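Local structure of neutral ceramidase (Pseudomonas aeruginosa, 2ZWS) at residues S161-L166 with A457-G462; A172-G177 with T413-V418. The protein hydrolyses the N-acyl linkage of ceramides to sphingosine and free fatty acid, catalyses the reverse synthesis, and binds one zinc ion per subunit. All blocks are in the same frame, centred on the assembly; numbering follows the deposited sequence. Where two conformers were deposited one is given.

Contact 1 (S161-L166 with A457-G462)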
loop_
_atom_site.group_PDB
_atom_site.type_symbol
_atom_site.label_atom_id
_atom_site.label_comp_id
_atom_site.label_asym_id
_atom_site.label_seq_id
_atom_site.Cartn_x
_atom_site.Cartn_y
_atom_site.Cartn_z
ATOM N N SER A 161 -2.708 -19.097 -8.951
ATOM C CA SER A 161 -1.903 -20.307 -8.782
ATOM C C SER A 161 -2.790 -21.438 -8.281
ATOM O O SER A 161 -2.535 -22.019 -7.218
ATOM C CB SER A 161 -0.760 -20.031 -7.807
ATOM O OG SER A 161 0.183 -19.208 -8.464
ATOM N N LEU A 162 -3.828 -21.739 -9.063
ATOM C CA LEU A 162 -4.862 -22.679 -8.642
ATOM C C LEU A 162 -4.328 -24.109 -8.478
ATOM O O LEU A 162 -4.784 -24.847 -7.603
ATOM C CB LEU A 162 -6.063 -22.627 -9.586
ATOM C CG LEU A 162 -7.351 -23.270 -9.041
ATOM C CD1 LEU A 162 -7.691 -22.813 -7.618
ATOM C CD2 LEU A 162 -8.514 -22.985 -9.968
ATOM N N LEU A 163 -3.335 -24.475 -9.273
ATOM C CA LEU A 163 -2.765 -25.820 -9.187
ATOM C C LEU A 163 -2.222 -26.092 -7.778
ATOM O O LEU A 163 -2.432 -27.179 -7.227
ATOM C CB LEU A 163 -1.657 -25.967 -10.227
ATOM C CG LEU A 163 -0.882 -27.276 -10.281
ATOM C CD1 LEU A 163 -0.445 -27.448 -11.710
ATOM C CD2 LEU A 163 0.324 -27.247 -9.356
ATOM N N SER A 164 -1.535 -25.098 -7.197
ATOM C CA SER A 164 -0.949 -25.232 -5.864
ATOM C C SER A 164 -2.032 -25.211 -4.794
ATOM O O SER A 164 -1.973 -25.960 -3.821
ATOM C CB SER A 164 0.046 -24.090 -5.596
ATOM O OG SER A 164 1.167 -24.167 -6.447
ATOM N N HIS A 165 -3.035 -24.358 -4.986
ATOM C CA HIS A 165 -4.123 -24.225 -4.015
ATOM C C HIS A 165 -4.851 -25.570 -3.838
ATOM O O HIS A 165 -5.222 -25.957 -2.733
ATOM C CB HIS A 165 -5.114 -23.157 -4.462
ATOM C CG HIS A 165 -6.333 -23.035 -3.594
ATOM N ND1 HIS A 165 -6.329 -22.371 -2.383
ATOM C CD2 HIS A 165 -7.593 -23.504 -3.765
ATOM C CE1 HIS A 165 -7.545 -22.416 -1.862
ATOM N NE2 HIS A 165 -8.327 -23.117 -2.672
ATOM N N LEU A 166 -5.036 -26.257 -4.958
ATOM C CA LEU A 166 -5.732 -27.541 -4.983
ATOM C C LEU A 166 -4.942 -28.665 -4.343
ATOM O O LEU A 166 -5.488 -29.767 -4.165
ATOM C CB LEU A 166 -6.119 -27.896 -6.419
ATOM C CG LEU A 166 -7.100 -26.922 -7.077
ATOM C CD1 LEU A 166 -7.263 -27.250 -8.571
ATOM C CD2 LEU A 166 -8.441 -26.910 -6.381
ATOM N N ALA A 457 4.672 -27.585 -4.594
ATOM C CA ALA A 457 4.404 -27.366 -6.013
ATOM C C ALA A 457 5.362 -26.367 -6.654
ATOM O O ALA A 457 5.591 -26.412 -7.857
ATOM C CB ALA A 457 2.960 -26.950 -6.224
ATOM N N GLN A 458 5.892 -25.447 -5.847
ATOM C CA GLN A 458 6.863 -24.437 -6.316
ATOM C C GLN A 458 6.401 -23.620 -7.515
ATOM O O GLN A 458 7.167 -23.376 -8.445
ATOM C CB GLN A 458 8.270 -25.038 -6.544
ATOM C CG GLN A 458 9.003 -25.394 -5.267
ATOM C CD GLN A 458 9.443 -24.173 -4.475
ATOM O OE1 GLN A 458 10.248 -23.379 -4.947
ATOM N NE2 GLN A 458 8.941 -24.046 -3.261
ATOM N N GLU A 459 5.146 -23.185 -7.481
ATOM C CA GLU A 459 4.707 -22.116 -8.376
ATOM C C GLU A 459 5.294 -20.821 -7.788
ATOM O O GLU A 459 6.034 -20.889 -6.815
ATOM C CB GLU A 459 3.184 -22.081 -8.469
ATOM C CG GLU A 459 2.610 -23.296 -9.218
ATOM C CD GLU A 459 1.154 -23.103 -9.562
ATOM O OE1 GLU A 459 0.302 -23.157 -8.637
ATOM O OE2 GLU A 459 0.848 -22.878 -10.760
ATOM N N TYR A 460 4.965 -19.665 -8.356
ATOM C CA TYR A 460 5.674 -18.426 -8.036
ATOM C C TYR A 460 5.738 -18.140 -6.526
ATOM O O TYR A 460 6.804 -17.853 -5.984
ATOM C CB TYR A 460 5.041 -17.272 -8.804
ATOM C CG TYR A 460 5.623 -15.928 -8.434
ATOM C CD1 TYR A 460 6.893 -15.545 -8.881
ATOM C CD2 TYR A 460 4.900 -15.048 -7.625
ATOM C CE1 TYR A 460 7.441 -14.302 -8.513
ATOM C CE2 TYR A 460 5.424 -13.801 -7.277
ATOM C CZ TYR A 460 6.691 -13.447 -7.709
ATOM O OH TYR A 460 7.211 -12.208 -7.353
ATOM N N GLU A 461 4.601 -18.263 -5.851
ATOM C CA GLU A 461 4.521 -17.999 -4.418
ATOM C C GLU A 461 5.374 -18.941 -3.578
ATOM O O GLU A 461 5.967 -18.538 -2.562
ATOM C CB GLU A 461 3.071 -18.029 -3.949
ATOM C CG GLU A 461 2.165 -16.988 -4.643
ATOM C CD GLU A 461 1.697 -17.414 -6.031
ATOM O OE1 GLU A 461 1.818 -18.610 -6.407
ATOM O OE2 GLU A 461 1.221 -16.543 -6.776
ATOM N N GLY A 462 5.381 -20.214 -3.975
ATOM C CA GLY A 462 6.395 -21.132 -3.486
ATOM C C GLY A 462 7.642 -20.668 -4.204
ATOM O O GLY A 462 7.575 -20.158 -5.311
HETATM O O HOH W 1 -1.787 -22.895 -11.442
HETATM O O HOH W 2 3.494 -22.962 -5.045
#
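Ser161, at the N-cap position of the short helix 162-165, gives its hydroxyl to Glu461: OG lies 2.7 Å from OE1 and meets that oxygen on the syn side, 20° out of the carboxylate plane. With OG anti to the carbonyl carbon (chi1 -72°) the hydroxyl faces the loop 457-462 and makes no capping bond to its own helix. The other oxygen of Glu461, OE2, forms a salt bridge with Arg160, so serine and arginine between them hold both carboxylate oxygens; the Glu461 side chain lies about 4 Å from that of the zinc ligand Tyr448. Leu163 lies further out, its CD2 4.1 Å from Ala457 CB, while its backbone N reaches Glu459 OE2 through a water. Ser164 does most of the polar work. Its OG donates to the anti lone pair of Glu459 OE1 over 2.6 Å, and its backbone N donates to the same oxygen over 3.0 Å from above the carboxylate plane. Two donors of one residue thus grip a single oxygen, and with the water on OE2 they fix the rotation of the carboxylate; this N-H and O-H at the start of the helix would probably favour the negative charge. A second water bridges Ser164 OG to Glu459 N, so the one hydroxyl holds both the carboxylate and the backbone of Glu459. Ala457 CB packs against Ser164 OG at 3.3 Å. The contact joins helix 162-165, which follows strand 157-159, to the loop between helices 452-457 and 471-488.

Contact 2 (A172-G177 with T413-V418). Unlike the reference sequence in segment 172-177: Ala172 (reference Val).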
loop_
_atom_site.group_PDB
_atom_site.type_symbol
_atom_site.label_atom_id
_atom_site.label_comp_id
_atom_site.label_asym_id
_atom_site.label_seq_id
_atom_site.Cartn_x
_atom_site.Cartn_y
_atom_site.Cartn_z
ATOM N N ALA A 172 -12.521 -26.755 1.787
ATOM C CA ALA A 172 -13.970 -26.520 1.802
ATOM C C ALA A 172 -14.266 -25.046 2.063
ATOM O O ALA A 172 -13.706 -24.452 2.978
ATOM C CB ALA A 172 -14.654 -27.382 2.852
ATOM N N GLY A 173 -15.134 -24.465 1.236
ATOM C CA GLY A 173 -15.438 -23.033 1.299
ATOM C C GLY A 173 -14.489 -22.197 0.442
ATOM O O GLY A 173 -14.684 -20.997 0.310
ATOM N N TYR A 174 -13.471 -22.837 -0.132
ATOM C CA TYR A 174 -12.468 -22.172 -0.981
ATOM C C TYR A 174 -12.166 -22.992 -2.239
ATOM O O TYR A 174 -11.062 -22.932 -2.773
ATOM C CB TYR A 174 -11.165 -21.917 -0.188
ATOM C CG TYR A 174 -11.402 -21.184 1.108
ATOM C CD1 TYR A 174 -11.501 -21.873 2.322
ATOM C CD2 TYR A 174 -11.561 -19.801 1.127
ATOM C CE1 TYR A 174 -11.756 -21.223 3.501
ATOM C CE2 TYR A 174 -11.812 -19.134 2.315
ATOM C CZ TYR A 174 -11.900 -19.837 3.497
ATOM O OH TYR A 174 -12.156 -19.139 4.656
ATOM N N GLU A 175 -13.173 -23.740 -2.710
ATOM C CA GLU A 175 -13.029 -24.652 -3.843
ATOM C C GLU A 175 -12.777 -23.945 -5.174
ATOM O O GLU A 175 -12.259 -24.560 -6.123
ATOM C CB GLU A 175 -14.262 -25.563 -3.956
ATOM C CG GLU A 175 -14.589 -26.348 -2.670
ATOM C CD GLU A 175 -15.596 -25.649 -1.762
ATOM O OE1 GLU A 175 -16.318 -26.355 -1.002
ATOM O OE2 GLU A 175 -15.690 -24.397 -1.805
ATOM N N ASP A 176 -13.149 -22.658 -5.240
ATOM C CA ASP A 176 -12.880 -21.794 -6.420
ATOM C C ASP A 176 -11.495 -21.119 -6.349
ATOM O O ASP A 176 -11.093 -20.424 -7.283
ATOM C CB ASP A 176 -13.997 -20.751 -6.644
ATOM C CG ASP A 176 -14.190 -19.802 -5.461
ATOM O OD1 ASP A 176 -15.028 -18.867 -5.580
ATOM O OD2 ASP A 176 -13.519 -19.971 -4.420
ATOM N N GLY A 177 -10.762 -21.364 -5.260
ATOM C CA GLY A 177 -9.440 -20.765 -5.035
ATOM C C GLY A 177 -9.447 -19.330 -4.513
ATOM O O GLY A 177 -8.381 -18.755 -4.305
ATOM N N THR A 413 -0.880 -16.788 1.068
ATOM C CA THR A 413 -1.895 -17.332 0.183
ATOM C C THR A 413 -3.171 -17.551 0.970
ATOM O O THR A 413 -3.165 -17.515 2.200
ATOM C CB THR A 413 -1.497 -18.692 -0.342
ATOM O OG1 THR A 413 -1.271 -19.571 0.774
ATOM C CG2 THR A 413 -0.254 -18.586 -1.213
ATOM N N VAL A 414 -4.269 -17.783 0.253
ATOM C CA VAL A 414 -5.580 -17.965 0.907
ATOM C C VAL A 414 -5.469 -18.982 2.063
ATOM O O VAL A 414 -5.805 -18.665 3.201
ATOM C CB VAL A 414 -6.673 -18.398 -0.113
ATOM C CG1 VAL A 414 -7.988 -18.828 0.602
ATOM C CG2 VAL A 414 -6.938 -17.271 -1.125
ATOM N N MET A 415 -4.996 -20.201 1.780
ATOM C CA MET A 415 -4.998 -21.229 2.820
ATOM C C MET A 415 -3.942 -20.965 3.887
ATOM O O MET A 415 -4.119 -21.358 5.060
ATOM C CB MET A 415 -4.833 -22.641 2.231
ATOM C CG MET A 415 -6.018 -23.134 1.394
ATOM S SD MET A 415 -7.658 -22.695 2.072
ATOM C CE MET A 415 -7.676 -23.457 3.717
ATOM N N ALA A 416 -2.851 -20.287 3.524
ATOM C CA ALA A 416 -1.838 -19.977 4.551
ATOM C C ALA A 416 -2.449 -19.034 5.598
ATOM O O ALA A 416 -2.256 -19.217 6.811
ATOM C CB ALA A 416 -0.569 -19.410 3.930
ATOM N N GLY A 417 -3.221 -18.068 5.125
ATOM C CA GLY A 417 -3.884 -17.119 6.025
ATOM C C GLY A 417 -5.069 -17.732 6.748
ATOM O O GLY A 417 -5.248 -17.553 7.971
ATOM N N VAL A 418 -5.888 -18.472 5.995
ATOM C CA VAL A 418 -7.058 -19.131 6.588
ATOM C C VAL A 418 -6.664 -20.092 7.719
ATOM O O VAL A 418 -7.307 -20.121 8.759
ATOM C CB VAL A 418 -7.941 -19.850 5.528
ATOM C CG1 VAL A 418 -9.014 -20.704 6.214
ATOM C CG2 VAL A 418 -8.587 -18.821 4.622
#
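The Tyr174 ring touches three side chains from the first turns of helix 414-428, each obliquely. Val414 CG1, anti to its backbone N (chi1 170°), comes to 3.7 Å from Tyr174 CD2. At CD1, across the ring from CD2, Met415 SD is 3.9 Å from Tyr174 CD1 and 4.6 Å from the ring centroid, 37° off the ring normal, a Met-aromatic contact. Val418, one turn beyond Val414, reaches the phenol tip to tip, its CG2 3.6 Å from Tyr174 OH. The ring thus spans positions i, i+1 and i+4 of the helix, from CD1 and CD2 to OH. Arg421 and Arg422 of the same helix also touch the tyrosine. Tyr174 opens a type I beta turn that ends at Gly177, closed by the backbone bond from Gly177 N to Tyr174 O. The helix begins beside it with Thr413 as N-cap, OG1 accepting from Ala416 N over 3.3 Å. Gly177, last residue of the turn, returns to the helix, its carbonyl O 3.8 Å from Val414 CG2 and accepting a hydrogen bond from Asn159 ND2. No hydrogen bond crosses between the segments, and the close packing is apolar apart from the phenol oxygen and this carbonyl. The other side of the loop is loose: Gly173, Glu175 and Asp176 are exposed and take no part in the contact.

Overall arrangement
Both contacts fasten the connection between strands 157-159 and 181-189, with its short helix 162-165, to later parts of the N-terminal ceramidase region, yet to different elements: contact 1 to the loop after helix 452-457, contact 2 to the start of helix 414-428. Contact 1 is partly buried, polar and water-mediated, and comes closer to the zinc site; contact 2 is buried and almost wholly apolar. Their centres lie 12 Å apart and they meet at His165, whose NE2 is 2.7 Å from Tyr174 O, a probable hydrogen bond. His165 CE1 also packs on Met415 CG, and Leu162 CD1 on Gly177 CA, making the short helix 162-165 common ground.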